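Local coordinates for protein ATP phosphoribosyltransferase regulatory subunit (Bacillus halodurans, PDB 3OD1) that is the predicted regulatory partner of the HisG ATP phosphoribosyltransferase, required for the first step of histidine biosynthesis and possibly for its feedback control by histidine, at residues H336-E350 and M379-G391. Numbering follows the deposited sequence.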
loop_
_atom_site.group_PDB
_atom_site.type_symbol
_atom_site.label_atom_id
_atom_site.label_comp_id
_atom_site.label_asym_id
_atom_site.label_seq_id
_atom_site.Cartn_x
_atom_site.Cartn_y
_atom_site.Cartn_z
ATOM N N HIS B 336 1.353 -13.774 -19.909
ATOM C CA HIS B 336 1.107 -12.415 -20.375
ATOM C C HIS B 336 -0.182 -12.358 -21.179
ATOM O O HIS B 336 -0.171 -12.551 -22.395
ATOM C CB HIS B 336 2.276 -11.904 -21.220
ATOM C CG HIS B 336 3.615 -12.093 -20.577
ATOM N ND1 HIS B 336 4.800 -11.858 -21.241
ATOM C CD2 HIS B 336 3.958 -12.504 -19.332
ATOM C CE1 HIS B 336 5.814 -12.110 -20.433
ATOM N NE2 HIS B 336 5.330 -12.505 -19.268
ATOM N N GLU B 337 -1.289 -12.109 -20.483
ATOM C CA GLU B 337 -2.602 -11.955 -21.103
ATOM C C GLU B 337 -2.552 -10.927 -22.217
ATOM O O GLU B 337 -3.280 -11.022 -23.205
ATOM C CB GLU B 337 -3.636 -11.516 -20.059
ATOM C CG GLU B 337 -4.971 -11.023 -20.644
ATOM C CD GLU B 337 -4.968 -9.539 -21.035
ATOM O OE1 GLU B 337 -5.352 -8.696 -20.193
ATOM O OE2 GLU B 337 -4.605 -9.211 -22.187
ATOM N N GLN B 338 -1.681 -9.943 -22.041
ATOM C CA GLN B 338 -1.593 -8.792 -22.929
ATOM C C GLN B 338 -1.433 -9.143 -24.413
ATOM O O GLN B 338 -0.903 -10.201 -24.768
ATOM C CB GLN B 338 -0.457 -7.878 -22.462
ATOM C CG GLN B 338 -0.706 -7.246 -21.089
ATOM C CD GLN B 338 0.233 -7.765 -20.011
ATOM O OE1 GLN B 338 0.868 -8.807 -20.166
ATOM N NE2 GLN B 338 0.324 -7.033 -18.908
ATOM N N THR B 339 -1.925 -8.250 -25.269
ATOM C CA THR B 339 -1.646 -8.290 -26.700
ATOM C C THR B 339 -0.448 -7.378 -26.997
ATOM O O THR B 339 -0.243 -6.370 -26.309
ATOM C CB THR B 339 -2.847 -7.801 -27.509
ATOM O OG1 THR B 339 -3.947 -8.697 -27.323
ATOM C CG2 THR B 339 -2.511 -7.748 -28.964
ATOM N N CYS B 340 0.343 -7.733 -28.009
ATOM C CA CYS B 340 1.522 -6.951 -28.366
ATOM C C CYS B 340 1.495 -6.558 -29.845
ATOM O O CYS B 340 1.419 -7.412 -30.718
ATOM C CB CYS B 340 2.800 -7.735 -28.062
ATOM S SG CYS B 340 4.326 -6.883 -28.534
ATOM N N ILE B 341 1.532 -5.257 -30.113
ATOM C CA ILE B 341 1.623 -4.756 -31.477
ATOM C C ILE B 341 3.059 -4.308 -31.709
ATOM O O ILE B 341 3.551 -3.417 -31.024
ATOM C CB ILE B 341 0.664 -3.564 -31.715
ATOM C CG1 ILE B 341 -0.794 -4.006 -31.550
ATOM C CG2 ILE B 341 0.892 -2.957 -33.100
ATOM C CD1 ILE B 341 -1.777 -2.850 -31.406
ATOM N N LEU B 342 3.738 -4.966 -32.636
ATOM C CA LEU B 342 5.107 -4.600 -32.993
ATOM C C LEU B 342 5.055 -3.701 -34.214
ATOM O O LEU B 342 4.447 -4.054 -35.223
ATOM C CB LEU B 342 5.932 -5.850 -33.317
ATOM C CG LEU B 342 6.133 -6.832 -32.161
ATOM C CD1 LEU B 342 6.564 -8.196 -32.682
ATOM C CD2 LEU B 342 7.144 -6.277 -31.149
ATOM N N PHE B 343 5.677 -2.535 -34.133
ATOM C CA PHE B 343 5.616 -1.634 -35.273
ATOM C C PHE B 343 6.978 -1.161 -35.736
ATOM O O PHE B 343 7.951 -1.233 -34.998
ATOM C CB PHE B 343 4.698 -0.435 -34.994
ATOM C CG PHE B 343 5.214 0.507 -33.938
ATOM C CD1 PHE B 343 5.897 1.659 -34.290
ATOM C CD2 PHE B 343 4.989 0.258 -32.597
ATOM C CE1 PHE B 343 6.361 2.534 -33.319
ATOM C CE2 PHE B 343 5.458 1.129 -31.617
ATOM C CZ PHE B 343 6.139 2.265 -31.983
ATOM N N SER B 344 7.039 -0.706 -36.983
ATOM C CA SER B 344 8.201 0.031 -37.470
ATOM C C SER B 344 7.792 1.471 -37.759
ATOM O O SER B 344 6.612 1.826 -37.667
ATOM C CB SER B 344 8.803 -0.620 -38.711
ATOM O OG SER B 344 7.889 -0.603 -39.794
ATOM N N ASN B 345 8.773 2.288 -38.116
ATOM C CA ASN B 345 8.583 3.727 -38.215
ATOM C C ASN B 345 7.402 4.118 -39.086
ATOM O O ASN B 345 6.549 4.903 -38.671
ATOM C CB ASN B 345 9.856 4.381 -38.745
ATOM C CG ASN B 345 9.985 5.823 -38.325
ATOM O OD1 ASN B 345 9.579 6.197 -37.223
ATOM N ND2 ASN B 345 10.556 6.645 -39.198
ATOM N N GLU B 346 7.347 3.547 -40.283
ATOM C CA GLU B 346 6.380 3.957 -41.295
ATOM C C GLU B 346 4.933 3.665 -40.932
ATOM O O GLU B 346 4.031 4.345 -41.410
ATOM C CB GLU B 346 6.721 3.336 -42.651
ATOM C CG GLU B 346 8.030 3.831 -43.225
ATOM C CD GLU B 346 8.422 3.103 -44.494
ATOM O OE1 GLU B 346 9.577 3.270 -44.944
ATOM O OE2 GLU B 346 7.578 2.359 -45.040
ATOM N N ARG B 347 4.705 2.664 -40.090
ATOM C CA ARG B 347 3.338 2.342 -39.679
ATOM C C ARG B 347 3.050 2.681 -38.210
ATOM O O ARG B 347 2.137 2.119 -37.607
ATOM C CB ARG B 347 3.015 0.872 -39.968
ATOM C CG ARG B 347 3.100 0.513 -41.437
ATOM C CD ARG B 347 2.964 -0.979 -41.658
ATOM N NE ARG B 347 1.594 -1.450 -41.466
ATOM C CZ ARG B 347 1.200 -2.702 -41.693
ATOM N NH1 ARG B 347 2.072 -3.605 -42.121
ATOM N NH2 ARG B 347 -0.064 -3.051 -41.497
ATOM N N ARG B 348 3.828 3.602 -37.644
ATOM C CA ARG B 348 3.653 4.000 -36.249
ATOM C C ARG B 348 2.278 4.610 -35.973
ATOM O O ARG B 348 1.650 4.325 -34.948
ATOM C CB ARG B 348 4.751 4.979 -35.811
ATOM C CG ARG B 348 4.552 5.481 -34.379
ATOM C CD ARG B 348 5.616 6.470 -33.948
ATOM N NE ARG B 348 5.630 7.659 -34.792
ATOM C CZ ARG B 348 6.720 8.128 -35.394
ATOM N NH1 ARG B 348 7.882 7.504 -35.232
ATOM N NH2 ARG B 348 6.652 9.217 -36.154
ATOM N N PHE B 349 1.804 5.458 -36.876
ATOM C CA PHE B 349 0.514 6.083 -36.641
ATOM C C PHE B 349 -0.566 5.013 -36.654
ATOM O O PHE B 349 -1.444 4.994 -35.796
ATOM C CB PHE B 349 0.218 7.168 -37.676
ATOM C CG PHE B 349 -0.994 7.988 -37.343
ATOM C CD1 PHE B 349 -1.004 8.798 -36.212
ATOM C CD2 PHE B 349 -2.128 7.941 -38.149
ATOM C CE1 PHE B 349 -2.118 9.552 -35.889
ATOM C CE2 PHE B 349 -3.249 8.692 -37.836
ATOM C CZ PHE B 349 -3.244 9.501 -36.702
ATOM N N GLU B 350 -0.480 4.110 -37.624
ATOM C CA GLU B 350 -1.425 3.007 -37.716
ATOM C C GLU B 350 -1.460 2.172 -36.443
ATOM O O GLU B 350 -2.534 1.858 -35.925
ATOM C CB GLU B 350 -1.099 2.112 -38.914
ATOM C CG GLU B 350 -1.903 0.817 -38.936
ATOM C CD GLU B 350 -1.429 -0.136 -40.011
ATOM O OE1 GLU B 350 -0.732 0.327 -40.940
ATOM O OE2 GLU B 350 -1.754 -1.342 -39.925
HETATM N N MSE B 379 10.032 -12.313 -27.392
HETATM C CA MSE B 379 8.937 -11.429 -27.016
HETATM C C MSE B 379 7.606 -11.886 -27.623
HETATM O O MSE B 379 6.617 -12.095 -26.908
HETATM C CB MSE B 379 9.223 -9.979 -27.395
HETATM C CG MSE B 379 8.324 -9.012 -26.649
HETATM SE SE MSE B 379 8.444 -7.235 -27.367
HETATM C CE MSE B 379 7.214 -6.328 -26.139
ATOM N N SER B 380 7.595 -12.064 -28.939
ATOM C CA SER B 380 6.371 -12.412 -29.640
ATOM C C SER B 380 5.845 -13.771 -29.185
ATOM O O SER B 380 4.655 -14.052 -29.302
ATOM C CB SER B 380 6.595 -12.414 -31.154
ATOM O OG SER B 380 7.263 -13.592 -31.560
ATOM N N SER B 381 6.740 -14.610 -28.672
ATOM C CA SER B 381 6.350 -15.909 -28.140
ATOM C C SER B 381 5.627 -15.768 -26.811
ATOM O O SER B 381 4.744 -16.565 -26.496
ATOM C CB SER B 381 7.567 -16.813 -27.950
ATOM O OG SER B 381 7.998 -17.358 -29.183
ATOM N N ASN B 382 6.006 -14.756 -26.034
ATOM C CA ASN B 382 5.528 -14.632 -24.655
ATOM C C ASN B 382 4.295 -13.762 -24.459
ATOM O O ASN B 382 3.878 -13.521 -23.331
ATOM C CB ASN B 382 6.654 -14.169 -23.728
ATOM C CG ASN B 382 7.663 -15.268 -23.461
ATOM O OD1 ASN B 382 7.570 -15.974 -22.457
ATOM N ND2 ASN B 382 8.621 -15.436 -24.368
ATOM N N TYR B 383 3.712 -13.289 -25.552
ATOM C CA TYR B 383 2.442 -12.582 -25.471
ATOM C C TYR B 383 1.358 -13.413 -26.134
ATOM O O TYR B 383 1.595 -14.042 -27.160
ATOM C CB TYR B 383 2.538 -11.178 -26.085
ATOM C CG TYR B 383 3.288 -10.207 -25.200
ATOM C CD1 TYR B 383 2.628 -9.491 -24.211
ATOM C CD2 TYR B 383 4.660 -10.020 -25.337
ATOM C CE1 TYR B 383 3.310 -8.610 -23.380
ATOM C CE2 TYR B 383 5.349 -9.136 -24.510
ATOM C CZ TYR B 383 4.670 -8.437 -23.542
ATOM O OH TYR B 383 5.351 -7.564 -22.718
ATOM N N GLN B 384 0.177 -13.421 -25.523
ATOM C CA GLN B 384 -0.951 -14.218 -26.002
ATOM C C GLN B 384 -1.190 -14.028 -27.491
ATOM O O GLN B 384 -1.389 -14.988 -28.230
ATOM C CB GLN B 384 -2.222 -13.859 -25.232
ATOM C CG GLN B 384 -2.351 -14.554 -23.894
ATOM C CD GLN B 384 -2.538 -16.054 -24.034
ATOM O OE1 GLN B 384 -2.942 -16.549 -25.091
ATOM N NE2 GLN B 384 -2.250 -16.787 -22.963
ATOM N N ASP B 385 -1.180 -12.774 -27.923
ATOM C CA ASP B 385 -1.419 -12.451 -29.320
ATOM C C ASP B 385 -0.415 -11.397 -29.773
ATOM O O ASP B 385 0.010 -10.559 -28.976
ATOM C CB ASP B 385 -2.844 -11.941 -29.509
ATOM C CG ASP B 385 -3.237 -11.858 -30.961
ATOM O OD1 ASP B 385 -2.672 -12.625 -31.770
ATOM O OD2 ASP B 385 -4.113 -11.031 -31.291
ATOM N N VAL B 386 -0.036 -11.447 -31.047
ATOM C CA VAL B 386 0.968 -10.545 -31.597
ATOM C C VAL B 386 0.506 -10.027 -32.957
ATOM O O VAL B 386 0.162 -10.807 -33.843
ATOM C CB VAL B 386 2.332 -11.255 -31.764
ATOM C CG1 VAL B 386 3.399 -10.287 -32.306
ATOM C CG2 VAL B 386 2.774 -11.867 -30.450
ATOM N N ILE B 387 0.491 -8.709 -33.109
ATOM C CA ILE B 387 0.134 -8.072 -34.372
ATOM C C ILE B 387 1.366 -7.355 -34.926
ATOM O O ILE B 387 2.059 -6.654 -34.193
ATOM C CB ILE B 387 -1.025 -7.056 -34.174
ATOM C CG1 ILE B 387 -2.307 -7.775 -33.752
ATOM C CG2 ILE B 387 -1.269 -6.245 -35.427
ATOM C CD1 ILE B 387 -2.681 -7.552 -32.325
ATOM N N TYR B 388 1.650 -7.546 -36.208
ATOM C CA TYR B 388 2.773 -6.864 -36.856
ATOM C C TYR B 388 2.299 -5.704 -37.734
ATOM O O TYR B 388 1.549 -5.905 -38.678
ATOM C CB TYR B 388 3.578 -7.847 -37.710
ATOM C CG TYR B 388 4.304 -8.916 -36.923
ATOM C CD1 TYR B 388 5.636 -8.755 -36.569
ATOM C CD2 TYR B 388 3.661 -10.088 -36.544
ATOM C CE1 TYR B 388 6.309 -9.732 -35.853
ATOM C CE2 TYR B 388 4.326 -11.070 -35.829
ATOM C CZ TYR B 388 5.650 -10.885 -35.484
ATOM O OH TYR B 388 6.326 -11.854 -34.770
ATOM N N CYS B 389 2.706 -4.488 -37.400
ATOM C CA CYS B 389 2.502 -3.347 -38.289
ATOM C C CYS B 389 3.869 -2.942 -38.799
ATOM O O CYS B 389 4.399 -1.897 -38.438
ATOM C CB CYS B 389 1.854 -2.168 -37.554
ATOM S SG CYS B 389 0.267 -2.538 -36.853
ATOM N N ILE B 390 4.442 -3.805 -39.628
ATOM C CA ILE B 390 5.782 -3.623 -40.148
ATOM C C ILE B 390 5.668 -3.466 -41.656
ATOM O O ILE B 390 4.881 -4.162 -42.303
ATOM C CB ILE B 390 6.648 -4.857 -39.816
ATOM C CG1 ILE B 390 6.672 -5.107 -38.300
ATOM C CG2 ILE B 390 8.060 -4.704 -40.377
ATOM C CD1 ILE B 390 7.473 -4.083 -37.500
ATOM N N GLY B 391 6.442 -2.544 -42.217
ATOM C CA GLY B 391 6.412 -2.306 -43.648
ATOM C C GLY B 391 5.900 -0.916 -43.957
ATOM O O GLY B 391 5.975 -0.029 -43.105
#
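In the three-stranded parallel sheet of the HisZ C-terminal domain, central strand 339-343 pairs with strand 385-389, and Cys-340 and Leu-342 carry the register: each gives its N-H to a partner-strand carbonyl and takes one back through its own O. The bond from Cys-389 N to Leu-342 O, 2.8 Å, is nearly straight. Strand 365-369 flanks the other edge of 339-343, and beta-alpha-beta crossovers through helices 348-359 and 376-381 join the strands.

On the face carrying Cys-340 and Leu-342, the Tyr-383 ring, just before strand 385-389, is sandwiched. Cys-340 CB lies over it, 4.2 Å from the centroid, and the edge of His-336 meets the opposite side, the planes 60° apart. Because Cys-340 SG is anti to its backbone N (chi1 178°), the sulfur continues above the ring and ends 3.8 Å from Met-379 CE, a selenomethionine methyl. Leu-342 CD1 touches Val-386 CG1 and Tyr-388 CE1, the latter at 3.5 Å. The other face carries Ile-341, Ile-387 and Cys-389, with helix 348-359 packed on both isoleucines.

Arg-347, at the N-cap of that helix, lays its guanidinium flat over Cys-389 CA. Its NE and NH2 grip the two carboxylate oxygens of Glu-350 side-on, NH2 to OE2 at 2.9 Å, while NH1 reaches Ile-390 O, also at 2.9 Å, from above the carbonyl plane. A leucine in its place would probably leave Glu-350 without this countercharge and the Ile-390 carbonyl without this donor. Apolar packing and backbone bonds fix the strands, whereas one charged side chain ties the helix start to residues just after strand 385-389.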